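Local coordinates for protein transcriptional regulator, LYSR family (Neisseria meningitidis, PDB 4AB5) that is a MetR-like transcription factor, here its regulatory domain, that probably senses an effector and controls methionine biosynthesis genes, at residues F74-F78 against I205-F210. Residues are numbered along the deposited sequence; the frame is centred on the assembly and turned at random.
Sequences FQPLF and IRERGF
R206 of helix 196-212 runs alongside L77 and P76 of strand 72-86 toward Q75; a classic beta bulge in this strand sets L77 and F78 both against L184 of the neighbouring strand. This is helix-on-sheet packing in a lobe of the periplasmic-binding-protein-like LysR regulatory domain; strand and helix segments run nearly parallel, their axes 17° apart and 8.2 Å at closest approach. Beyond CB, R206 CG sits 3.4 Å from L77 O, and CD touches both L77 O and P76 O. The chain then bends at chi3: NE leads away from the strand and stays farther from P76 O than CD does, CZ lies near P76 O and Q75 OE1, and NH1 comes back toward the strand. R206 NH1 donates a bent bond to P76 O (2.9 Å), tilted from the carbonyl plane. R206 NH2 makes a weak bond to Q75 OE1 at 3.3 Å. Q75 meets this group with its chain extended, its amide plane turned 47° from the guanidinium. Deeper in, I205 CG2 fills the angle between L77 CD2 and F78 CE2, and I205 also packs on W22, L23 and A26 of helix 20-33. The F78 ring points an edge at the face of F210, planes at 89°, and makes a second edge-to-face pair with W22; L216 touches both phenylalanines. F78 CE2 meets I205 O in the ring plane at 3.7 Å.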
# COMPACT_ATOMS: atom_id res chain seq x y z
N PHE B 74 -0.58 -19.10 -20.84
CA PHE B 74 -0.42 -19.05 -19.39
C PHE B 74 0.81 -19.76 -18.93
O PHE B 74 1.18 -20.81 -19.47
CB PHE B 74 -1.65 -19.63 -18.68
CG PHE B 74 -2.89 -18.81 -18.90
CD1 PHE B 74 -3.14 -17.69 -18.11
CD2 PHE B 74 -3.80 -19.15 -19.89
CE1 PHE B 74 -4.29 -16.92 -18.32
CE2 PHE B 74 -4.95 -18.39 -20.09
CZ PHE B 74 -5.19 -17.28 -19.31
N GLN B 75 1.44 -19.19 -17.90
CA GLN B 75 2.63 -19.72 -17.28
C GLN B 75 2.38 -19.80 -15.78
O GLN B 75 2.10 -18.76 -15.16
CB GLN B 75 3.83 -18.82 -17.60
CG GLN B 75 5.18 -19.50 -17.40
CD GLN B 75 6.34 -18.75 -18.00
OE1 GLN B 75 7.49 -19.15 -17.84
NE2 GLN B 75 6.12 -17.53 -18.49
N PRO B 76 2.42 -21.00 -15.16
CA PRO B 76 2.20 -21.07 -13.70
C PRO B 76 3.30 -20.38 -12.91
O PRO B 76 4.48 -20.47 -13.26
CB PRO B 76 2.17 -22.57 -13.42
CG PRO B 76 2.93 -23.19 -14.53
CD PRO B 76 2.70 -22.33 -15.73
N LEU B 77 2.91 -19.66 -11.86
CA LEU B 77 3.88 -19.02 -10.98
C LEU B 77 3.97 -19.86 -9.71
O LEU B 77 4.93 -20.62 -9.55
CB LEU B 77 3.51 -17.55 -10.68
CG LEU B 77 3.55 -16.57 -11.87
CD1 LEU B 77 2.98 -15.22 -11.48
CD2 LEU B 77 4.96 -16.45 -12.48
N PHE B 78 2.92 -19.79 -8.86
CA PHE B 78 2.84 -20.52 -7.59
C PHE B 78 1.45 -20.47 -6.98
O PHE B 78 0.67 -19.55 -7.26
CB PHE B 78 3.86 -19.97 -6.56
CG PHE B 78 4.09 -18.47 -6.58
CD1 PHE B 78 3.12 -17.60 -6.09
CD2 PHE B 78 5.27 -17.94 -7.08
CE1 PHE B 78 3.33 -16.22 -6.10
CE2 PHE B 78 5.48 -16.56 -7.09
CZ PHE B 78 4.51 -15.70 -6.61
N ILE B 205 10.20 -14.10 -10.82
CA ILE B 205 9.05 -14.11 -9.89
C ILE B 205 9.03 -15.43 -9.09
O ILE B 205 8.86 -15.40 -7.87
CB ILE B 205 7.70 -13.89 -10.66
CG1 ILE B 205 7.54 -12.43 -11.17
CG2 ILE B 205 6.49 -14.32 -9.83
CD1 ILE B 205 6.36 -12.25 -12.26
N ARG B 206 9.23 -16.58 -9.78
CA ARG B 206 9.24 -17.92 -9.18
C ARG B 206 10.41 -18.15 -8.23
O ARG B 206 10.18 -18.57 -7.10
CB ARG B 206 9.14 -19.03 -10.23
CG ARG B 206 7.75 -19.18 -10.84
CD ARG B 206 7.63 -20.44 -11.70
NE ARG B 206 8.52 -20.41 -12.86
CZ ARG B 206 8.19 -19.94 -14.06
NH1 ARG B 206 6.96 -19.50 -14.29
NH2 ARG B 206 9.08 -19.93 -15.04
N GLU B 207 11.66 -17.86 -8.67
CA GLU B 207 12.86 -18.02 -7.83
C GLU B 207 12.77 -17.17 -6.59
O GLU B 207 13.11 -17.64 -5.51
CB GLU B 207 14.15 -17.68 -8.60
CG GLU B 207 14.56 -18.71 -9.64
CD GLU B 207 15.72 -18.34 -10.55
OE1 GLU B 207 15.96 -17.13 -10.77
OE2 GLU B 207 16.36 -19.28 -11.07
N ARG B 208 12.29 -15.91 -6.74
CA ARG B 208 12.15 -14.95 -5.65
C ARG B 208 11.07 -15.36 -4.67
O ARG B 208 11.31 -15.30 -3.46
CB ARG B 208 11.89 -13.53 -6.16
CG ARG B 208 13.13 -12.81 -6.65
CD ARG B 208 12.89 -11.31 -6.76
NE ARG B 208 14.11 -10.56 -6.48
CZ ARG B 208 14.43 -10.08 -5.28
NH1 ARG B 208 13.62 -10.25 -4.25
NH2 ARG B 208 15.57 -9.42 -5.11
N GLY B 209 9.92 -15.76 -5.18
CA GLY B 209 8.78 -16.17 -4.37
C GLY B 209 9.09 -17.40 -3.54
O GLY B 209 8.92 -17.38 -2.32
N PHE B 210 9.59 -18.46 -4.19
CA PHE B 210 9.92 -19.72 -3.52
C PHE B 210 11.01 -19.63 -2.46
O PHE B 210 11.08 -20.49 -1.58
CB PHE B 210 10.19 -20.83 -4.55
CG PHE B 210 8.91 -21.38 -5.15
CD1 PHE B 210 8.03 -22.14 -4.39
CD2 PHE B 210 8.61 -21.15 -6.49
CE1 PHE B 210 6.86 -22.66 -4.95
CE2 PHE B 210 7.43 -21.67 -7.04
CZ PHE B 210 6.57 -22.41 -6.27